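Long-range contact in Glyoxalase/Bleomycin resistance protein (Bacillus cereus ATCC 14579, PDB 1XQA), which is of unknown function but binds a magnesium ion and, as a member of the glyoxalase/bleomycin resistance/dioxygenase superfamily, is possibly a glyoxalase: residues A[11-25]-A[100-112]. Sequence-based numbering, arbitrary orientation.
Sequences VADVVAAREFLEKYF and YVEAPGGFTIEVM
F20 holds CG anti to its backbone N (chi1 -176°), which turns the ring out from the helix towards the hairpin, where P104 covers one face, while F25, with CG anti to its carbonyl carbon, brings its ring edge to V111. The pair illustrates how helix 14-25, which follows strand 6-11 of one four-stranded sheet, packs on the hairpin of strands 97-103 and 107-112 in the other; two such sheets built from paired beta-alpha-beta-beta-beta modules characterise the vicinal oxygen chelate superfamily. P104 CD sits over the F20 ring, 3.5 Å from its centroid and 17° off the normal, a CH-pi contact in which proline and phenylalanine cross at about a right angle. The rim of the same ring meets I109: F20 CE2 lies 3.9 Å from I109 CD1, with that methyl in the ring plane, and L21 CD2 reaches the same methyl from the helix. Further along, F25 CE1 is 3.6 Å from V111 CG2, while its CZ touches I109 CG2.

Near the start of the helix the hairpin turn takes over. A12 N donates to G105 O over 3.0 Å, nearly straight at 175°, and V11 CG1 packs obliquely on the F107 ring. G105 brings its backbone against V11 and A17, and A17 CB is also 3.5 Å from P104 O. Next to the F20 and F107 rings, one water donates to both A17 O and P104 O, bridging helix and turn, and D13 OD1 caps the helix by accepting from A16 N.

Beyond the pair, L81 and F86 also meet F20, and F66 meets F25. Strand 107-112 alternates its faces: I109 and V111 turn to helix 14-25, whereas E110 turns away to bind magnesium together with H63. The grip is thus mainly apolar, with one direct hydrogen bond and one water serving two backbone carbonyls, consistent with an apolar core backing the metal-bearing strand.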
ATOM      1  N   VAL A  11     -17.911  -3.556   6.445  1.00 21.14           N
ATOM      2  CA  VAL A  11     -16.802  -3.735   7.378  1.00 20.83           C
ATOM      3  C   VAL A  11     -16.967  -2.958   8.692  1.00 20.72           C
ATOM      4  O   VAL A  11     -17.731  -1.980   8.788  1.00 20.59           O
ATOM      5  CB  VAL A  11     -15.428  -3.391   6.736  1.00 20.08           C
ATOM      6  CG1 VAL A  11     -15.123  -4.315   5.560  1.00 20.62           C
ATOM      7  CG2 VAL A  11     -15.401  -1.927   6.298  1.00 19.50           C
ATOM      8  N   ALA A  12     -16.233  -3.410   9.702  1.00 20.75           N
ATOM      9  CA  ALA A  12     -16.212  -2.775  11.011  1.00 20.79           C
ATOM     10  C   ALA A  12     -15.454  -1.456  10.979  1.00 20.72           C
ATOM     11  O   ALA A  12     -15.727  -0.557  11.757  1.00 21.17           O
ATOM     12  CB  ALA A  12     -15.578  -3.712  12.045  1.00 21.17           C
ATOM     13  N   ASP A  13     -14.491  -1.345  10.067  1.00 20.27           N
ATOM     14  CA  ASP A  13     -13.612  -0.190  10.049  1.00 19.92           C
ATOM     15  C   ASP A  13     -13.114  -0.035   8.630  1.00 19.71           C
ATOM     16  O   ASP A  13     -12.297  -0.842   8.171  1.00 19.67           O
ATOM     17  CB  ASP A  13     -12.430  -0.433  11.003  1.00 19.29           C
ATOM     18  CG  ASP A  13     -11.458   0.742  11.078  1.00 20.09           C
ATOM     19  OD1 ASP A  13     -11.446   1.618  10.171  1.00 17.79           O
ATOM     20  OD2 ASP A  13     -10.694   0.783  12.067  1.00 21.05           O
ATOM     21  N   VAL A  14     -13.636   0.980   7.935  1.00 19.70           N
ATOM     22  CA  VAL A  14     -13.293   1.206   6.525  1.00 20.00           C
ATOM     23  C   VAL A  14     -11.828   1.615   6.372  1.00 19.68           C
ATOM     24  O   VAL A  14     -11.117   1.115   5.506  1.00 20.30           O
ATOM     25  CB  VAL A  14     -14.238   2.282   5.933  1.00 20.12           C
ATOM     26  CG1 VAL A  14     -13.742   2.791   4.578  1.00 20.96           C
ATOM     27  CG2 VAL A  14     -15.628   1.713   5.803  1.00 21.55           C
ATOM     28  N   VAL A  15     -11.388   2.536   7.220  1.00 19.33           N
ATOM     29  CA  VAL A  15     -10.013   3.038   7.185  1.00 19.39           C
ATOM     30  C   VAL A  15      -9.006   1.896   7.291  1.00 19.20           C
ATOM     31  O   VAL A  15      -8.061   1.830   6.516  1.00 19.51           O
ATOM     32  CB  VAL A  15      -9.774   4.085   8.304  1.00 19.50           C
ATOM     33  CG1 VAL A  15      -8.327   4.518   8.326  1.00 21.15           C
ATOM     34  CG2 VAL A  15     -10.690   5.281   8.098  1.00 20.15           C
ATOM     35  N   ALA A  16      -9.223   1.002   8.253  1.00 19.70           N
ATOM     36  CA  ALA A  16      -8.323  -0.135   8.489  1.00 19.42           C
ATOM     37  C   ALA A  16      -8.345  -1.145   7.336  1.00 19.79           C
ATOM     38  O   ALA A  16      -7.279  -1.654   6.941  1.00 19.00           O
ATOM     39  CB  ALA A  16      -8.671  -0.830   9.786  1.00 20.23           C
ATOM     40  N   ALA A  17      -9.545  -1.444   6.833  1.00 19.91           N
ATOM     41  CA  ALA A  17      -9.697  -2.352   5.693  1.00 19.90           C
ATOM     42  C   ALA A  17      -9.013  -1.765   4.468  1.00 19.93           C
ATOM     43  O   ALA A  17      -8.278  -2.469   3.789  1.00 19.18           O
ATOM     44  CB  ALA A  17     -11.155  -2.658   5.398  1.00 20.09           C
ATOM     45  N   ARG A  18      -9.222  -0.469   4.216  1.00 20.41           N
ATOM     46  CA  ARG A  18      -8.578   0.196   3.065  1.00 20.49           C
ATOM     47  C   ARG A  18      -7.058   0.096   3.089  1.00 21.32           C
ATOM     48  O   ARG A  18      -6.420  -0.261   2.093  1.00 20.89           O
ATOM     49  CB  ARG A  18      -8.990   1.660   3.016  1.00 20.54           C
ATOM     50  CG  ARG A  18      -8.271   2.483   1.956  1.00 18.64           C
ATOM     51  CD  ARG A  18      -8.716   3.911   2.008  1.00 20.25           C
ATOM     52  NE  ARG A  18      -7.851   4.759   1.196  1.00 20.64           N
ATOM     53  CZ  ARG A  18      -7.949   6.084   1.131  1.00 22.05           C
ATOM     54  NH1 ARG A  18      -8.894   6.734   1.822  1.00 22.03           N
ATOM     55  NH2 ARG A  18      -7.119   6.763   0.353  1.00 21.15           N
ATOM     56  N   GLU A  19      -6.462   0.429   4.227  1.00 22.12           N
ATOM     57  CA  GLU A  19      -5.018   0.517   4.284  1.00 24.11           C
ATOM     58  C   GLU A  19      -4.377  -0.878   4.128  1.00 22.86           C
ATOM     59  O   GLU A  19      -3.332  -1.014   3.503  1.00 22.71           O
ATOM     60  CB  GLU A  19      -4.568   1.290   5.535  1.00 24.01           C
ATOM     61  CG  GLU A  19      -4.325   0.464   6.757  1.00 28.78           C
ATOM     62  CD  GLU A  19      -4.126   1.305   8.020  1.00 28.90           C
ATOM     63  OE1 GLU A  19      -4.357   0.748   9.123  1.00 33.70           O
ATOM     64  OE2 GLU A  19      -3.768   2.504   7.904  1.00 32.90           O
ATOM     65  N   PHE A  20      -5.039  -1.901   4.664  1.00 22.18           N
ATOM     66  CA  PHE A  20      -4.607  -3.295   4.510  1.00 21.30           C
ATOM     67  C   PHE A  20      -4.657  -3.718   3.034  1.00 21.35           C
ATOM     68  O   PHE A  20      -3.702  -4.302   2.506  1.00 21.94           O
ATOM     69  CB  PHE A  20      -5.511  -4.214   5.340  1.00 21.63           C
ATOM     70  CG  PHE A  20      -5.088  -5.656   5.332  1.00 19.41           C
ATOM     71  CD1 PHE A  20      -4.018  -6.077   6.126  1.00 20.58           C
ATOM     72  CD2 PHE A  20      -5.776  -6.605   4.549  1.00 20.58           C
ATOM     73  CE1 PHE A  20      -3.635  -7.420   6.148  1.00 18.78           C
ATOM     74  CE2 PHE A  20      -5.392  -7.958   4.565  1.00 22.04           C
ATOM     75  CZ  PHE A  20      -4.311  -8.358   5.370  1.00 19.96           C
ATOM     76  N   LEU A  21      -5.763  -3.382   2.358  1.00 21.00           N
ATOM     77  CA  LEU A  21      -5.932  -3.747   0.944  1.00 21.26           C
ATOM     78  C   LEU A  21      -4.938  -3.017   0.044  1.00 21.66           C
ATOM     79  O   LEU A  21      -4.426  -3.589  -0.934  1.00 22.11           O
ATOM     80  CB  LEU A  21      -7.380  -3.514   0.495  1.00 20.50           C
ATOM     81  CG  LEU A  21      -8.398  -4.482   1.088  1.00 21.57           C
ATOM     82  CD1 LEU A  21      -9.816  -3.906   0.911  1.00 20.83           C
ATOM     83  CD2 LEU A  21      -8.266  -5.908   0.499  1.00 21.98           C
ATOM     84  N   GLU A  22      -4.643  -1.766   0.389  1.00 22.08           N
ATOM     85  CA  GLU A  22      -3.601  -1.003  -0.311  1.00 22.79           C
ATOM     86  C   GLU A  22      -2.225  -1.602  -0.127  1.00 23.03           C
ATOM     87  O   GLU A  22      -1.517  -1.840  -1.100  1.00 23.50           O
ATOM     88  CB  GLU A  22      -3.596   0.456   0.136  1.00 23.47           C
ATOM     89  CG  GLU A  22      -4.823   1.187  -0.364  1.00 22.57           C
ATOM     90  CD  GLU A  22      -5.040   2.530   0.297  1.00 25.28           C
ATOM     91  OE1 GLU A  22      -4.384   2.830   1.316  1.00 26.11           O
ATOM     92  OE2 GLU A  22      -5.903   3.273  -0.196  1.00 25.51           O
ATOM     93  N   LYS A  23      -1.855  -1.866   1.120  1.00 22.93           N
ATOM     94  CA  LYS A  23      -0.516  -2.349   1.425  1.00 22.76           C
ATOM     95  C   LYS A  23      -0.224  -3.732   0.851  1.00 23.26           C
ATOM     96  O   LYS A  23       0.806  -3.929   0.188  1.00 22.62           O
ATOM     97  CB  LYS A  23      -0.299  -2.366   2.937  1.00 23.20           C
ATOM     98  CG  LYS A  23       1.156  -2.674   3.317  1.00 24.40           C
ATOM     99  CD  LYS A  23       1.387  -2.494   4.780  1.00 27.25           C
ATOM    100  CE  LYS A  23       2.823  -2.845   5.108  1.00 29.20           C
ATOM    101  NZ  LYS A  23       3.193  -2.427   6.500  1.00 30.86           N
ATOM    102  N   TYR A  24      -1.126  -4.680   1.087  1.00 22.11           N
ATOM    103  CA  TYR A  24      -0.849  -6.088   0.754  1.00 22.31           C
ATOM    104  C   TYR A  24      -1.385  -6.552  -0.606  1.00 22.48           C
ATOM    105  O   TYR A  24      -0.860  -7.506  -1.202  1.00 23.07           O
ATOM    106  CB  TYR A  24      -1.320  -7.010   1.893  1.00 21.73           C
ATOM    107  CG  TYR A  24      -0.559  -6.729   3.163  1.00 22.20           C
ATOM    108  CD1 TYR A  24       0.757  -7.186   3.323  1.00 21.42           C
ATOM    109  CD2 TYR A  24      -1.116  -5.954   4.176  1.00 21.29           C
ATOM    110  CE1 TYR A  24       1.481  -6.888   4.469  1.00 20.83           C
ATOM    111  CE2 TYR A  24      -0.393  -5.659   5.343  1.00 21.56           C
ATOM    112  CZ  TYR A  24       0.902  -6.136   5.473  1.00 21.10           C
ATOM    113  OH  TYR A  24       1.603  -5.834   6.616  1.00 21.96           O
ATOM    114  N   PHE A  25      -2.416  -5.881  -1.114  1.00 22.83           N
ATOM    115  CA  PHE A  25      -3.048  -6.374  -2.335  1.00 22.91           C
ATOM    116  C   PHE A  25      -3.054  -5.368  -3.471  1.00 23.40           C
ATOM    117  O   PHE A  25      -3.586  -5.627  -4.546  1.00 23.61           O
ATOM    118  CB  PHE A  25      -4.421  -6.967  -2.026  1.00 23.28           C
ATOM    119  CG  PHE A  25      -4.342  -8.137  -1.110  1.00 24.05           C
ATOM    120  CD1 PHE A  25      -3.944  -9.379  -1.602  1.00 23.85           C
ATOM    121  CD2 PHE A  25      -4.553  -7.985   0.257  1.00 22.32           C
ATOM    122  CE1 PHE A  25      -3.806 -10.465  -0.751  1.00 24.26           C
ATOM    123  CE2 PHE A  25      -4.415  -9.072   1.119  1.00 22.58           C
ATOM    124  CZ  PHE A  25      -4.047 -10.311   0.607  1.00 23.15           C
ATOM    125  N   TYR A 100      -5.219 -18.440   4.064  1.00 20.97           N
ATOM    126  CA  TYR A 100      -6.231 -17.469   4.418  1.00 20.90           C
ATOM    127  C   TYR A 100      -5.679 -16.500   5.464  1.00 20.97           C
ATOM    128  O   TYR A 100      -4.773 -16.845   6.233  1.00 21.32           O
ATOM    129  CB  TYR A 100      -7.487 -18.157   4.943  1.00 21.15           C
ATOM    130  CG  TYR A 100      -8.065 -19.147   3.966  1.00 21.31           C
ATOM    131  CD1 TYR A 100      -9.027 -18.761   3.049  1.00 21.14           C
ATOM    132  CD2 TYR A 100      -7.591 -20.463   3.919  1.00 21.57           C
ATOM    133  CE1 TYR A 100      -9.547 -19.664   2.132  1.00 21.66           C
ATOM    134  CE2 TYR A 100      -8.091 -21.377   2.999  1.00 22.73           C
ATOM    135  CZ  TYR A 100      -9.066 -20.968   2.109  1.00 23.26           C
ATOM    136  OH  TYR A 100      -9.581 -21.871   1.199  1.00 24.52           O
ATOM    137  N   VAL A 101      -6.264 -15.310   5.510  1.00 20.09           N
ATOM    138  CA  VAL A 101      -5.924 -14.329   6.523  1.00 19.66           C
ATOM    139  C   VAL A 101      -7.181 -13.571   6.941  1.00 20.45           C
ATOM    140  O   VAL A 101      -7.995 -13.198   6.099  1.00 20.63           O
ATOM    141  CB  VAL A 101      -4.806 -13.360   6.041  1.00 19.66           C
ATOM    142  CG1 VAL A 101      -5.225 -12.587   4.784  1.00 18.30           C
ATOM    143  CG2 VAL A 101      -4.343 -12.400   7.186  1.00 19.28           C
ATOM    144  N   GLU A 102      -7.336 -13.366   8.245  1.00 21.17           N
ATOM    145  CA  GLU A 102      -8.438 -12.570   8.775  1.00 22.08           C
ATOM    146  C   GLU A 102      -8.039 -11.126   8.649  1.00 22.39           C
ATOM    147  O   GLU A 102      -7.076 -10.694   9.299  1.00 22.81           O
ATOM    148  CB  GLU A 102      -8.667 -12.887  10.241  1.00 22.99           C
ATOM    149  CG  GLU A 102      -8.692 -14.342  10.543  1.00 28.37           C
ATOM    150  CD  GLU A 102     -10.071 -14.877  10.545  1.00 35.20           C
ATOM    151  OE1 GLU A 102     -10.506 -15.334  11.631  1.00 37.59           O
ATOM    152  OE2 GLU A 102     -10.717 -14.819   9.474  1.00 38.50           O
ATOM    153  N   ALA A 103      -8.781 -10.382   7.828  1.00 21.67           N
ATOM    154  CA  ALA A 103      -8.398  -9.023   7.438  1.00 20.95           C
ATOM    155  C   ALA A 103      -8.983  -7.974   8.371  1.00 20.52           C
ATOM    156  O   ALA A 103     -10.072  -8.182   8.941  1.00 20.30           O
ATOM    157  CB  ALA A 103      -8.845  -8.744   6.016  1.00 19.82           C
ATOM    158  N   PRO A 104      -8.266  -6.839   8.532  1.00 20.69           N
ATOM    159  CA  PRO A 104      -8.836  -5.672   9.201  1.00 20.62           C
ATOM    160  C   PRO A 104     -10.209  -5.337   8.621  1.00 21.43           C
ATOM    161  O   PRO A 104     -10.401  -5.386   7.392  1.00 21.94           O
ATOM    162  CB  PRO A 104      -7.827  -4.566   8.889  1.00 20.77           C
ATOM    163  CG  PRO A 104      -6.504  -5.294   8.842  1.00 19.81           C
ATOM    164  CD  PRO A 104      -6.864  -6.598   8.128  1.00 20.62           C
ATOM    165  N   GLY A 105     -11.150  -5.021   9.501  1.00 21.41           N
ATOM    166  CA  GLY A 105     -12.532  -4.779   9.094  1.00 22.01           C
ATOM    167  C   GLY A 105     -13.447  -5.986   9.239  1.00 22.38           C
ATOM    168  O   GLY A 105     -14.668  -5.851   9.138  1.00 23.33           O
ATOM    169  N   GLY A 106     -12.879  -7.169   9.473  1.00 21.99           N
ATOM    170  CA  GLY A 106     -13.689  -8.324   9.883  1.00 22.84           C
ATOM    171  C   GLY A 106     -14.192  -9.279   8.812  1.00 23.27           C
ATOM    172  O   GLY A 106     -15.323  -9.777   8.906  1.00 24.54           O
ATOM    173  N   PHE A 107     -13.357  -9.543   7.810  1.00 23.01           N
ATOM    174  CA  PHE A 107     -13.645 -10.550   6.786  1.00 22.63           C
ATOM    175  C   PHE A 107     -12.370 -11.314   6.445  1.00 22.45           C
ATOM    176  O   PHE A 107     -11.261 -10.837   6.713  1.00 22.83           O
ATOM    177  CB  PHE A 107     -14.231  -9.899   5.524  1.00 22.62           C
ATOM    178  CG  PHE A 107     -13.284  -8.977   4.833  1.00 23.42           C
ATOM    179  CD1 PHE A 107     -12.570  -9.400   3.713  1.00 23.09           C
ATOM    180  CD2 PHE A 107     -13.073  -7.683   5.313  1.00 23.70           C
ATOM    181  CE1 PHE A 107     -11.674  -8.548   3.080  1.00 24.81           C
ATOM    182  CE2 PHE A 107     -12.182  -6.830   4.691  1.00 24.50           C
ATOM    183  CZ  PHE A 107     -11.472  -7.268   3.561  1.00 22.19           C
ATOM    184  N   THR A 108     -12.533 -12.491   5.850  1.00 20.82           N
ATOM    185  CA  THR A 108     -11.416 -13.374   5.530  1.00 20.83           C
ATOM    186  C   THR A 108     -11.049 -13.205   4.068  1.00 19.53           C
ATOM    187  O   THR A 108     -11.937 -13.115   3.206  1.00 19.37           O
ATOM    188  CB  THR A 108     -11.812 -14.830   5.802  1.00 21.30           C
ATOM    189  OG1 THR A 108     -12.134 -14.944   7.195  1.00 23.07           O
ATOM    190  CG2 THR A 108     -10.682 -15.812   5.439  1.00 20.84           C
ATOM    191  N   ILE A 109      -9.740 -13.179   3.798  1.00 19.33           N
ATOM    192  CA  ILE A 109      -9.218 -13.113   2.461  1.00 19.34           C
ATOM    193  C   ILE A 109      -8.482 -14.417   2.153  1.00 19.18           C
ATOM    194  O   ILE A 109      -7.787 -14.977   3.002  1.00 19.85           O
ATOM    195  CB  ILE A 109      -8.238 -11.913   2.311  1.00 19.36           C
ATOM    196  CG1 ILE A 109      -9.030 -10.601   2.209  1.00 19.03           C
ATOM    197  CG2 ILE A 109      -7.321 -12.100   1.094  1.00 19.76           C
ATOM    198  CD1 ILE A 109      -8.167  -9.332   2.256  1.00 18.86           C
ATOM    199  N   GLU A 110      -8.670 -14.904   0.942  1.00 19.79           N
ATOM    200  CA  GLU A 110      -7.920 -16.053   0.448  1.00 20.16           C
ATOM    201  C   GLU A 110      -6.833 -15.603  -0.532  1.00 20.90           C
ATOM    202  O   GLU A 110      -7.067 -14.753  -1.397  1.00 20.71           O
ATOM    203  CB  GLU A 110      -8.909 -16.980  -0.263  1.00 20.74           C
ATOM    204  CG  GLU A 110      -8.299 -18.151  -0.973  1.00 22.59           C
ATOM    205  CD  GLU A 110      -9.263 -18.753  -1.983  1.00 28.15           C
ATOM    206  OE1 GLU A 110     -10.182 -18.034  -2.423  1.00 30.52           O
ATOM    207  OE2 GLU A 110      -9.090 -19.929  -2.346  1.00 27.82           O
ATOM    208  N   VAL A 111      -5.649 -16.212  -0.430  1.00 20.44           N
ATOM    209  CA  VAL A 111      -4.554 -15.890  -1.325  1.00 20.82           C
ATOM    210  C   VAL A 111      -4.110 -17.217  -1.910  1.00 21.39           C
ATOM    211  O   VAL A 111      -3.852 -18.145  -1.166  1.00 21.10           O
ATOM    212  CB  VAL A 111      -3.377 -15.197  -0.575  1.00 20.64           C
ATOM    213  CG1 VAL A 111      -2.230 -14.851  -1.544  1.00 21.45           C
ATOM    214  CG2 VAL A 111      -3.871 -13.948   0.198  1.00 20.51           C
HETATM  215  N   MSE A 112      -4.072 -17.320  -3.235  1.00 22.79           N
HETATM  216  CA  MSE A 112      -3.810 -18.613  -3.869  1.00 24.65           C
HETATM  217  C   MSE A 112      -3.184 -18.521  -5.245  1.00 25.01           C
HETATM  218  O   MSE A 112      -3.211 -17.468  -5.885  1.00 24.40           O
HETATM  219  CB  MSE A 112      -5.110 -19.438  -3.950  1.00 25.65           C
HETATM  220  CG  MSE A 112      -6.103 -18.957  -4.992  1.00 26.45           C
HETATM  221 SE   MSE A 112      -6.949 -17.249  -4.589  1.00 35.26          SE
HETATM  222  CE  MSE A 112      -8.500 -17.444  -5.774  1.00 29.06           C
TER
HETATM  223  O   HOH W   1      -8.999  -5.525   4.573  1.00 49.06           O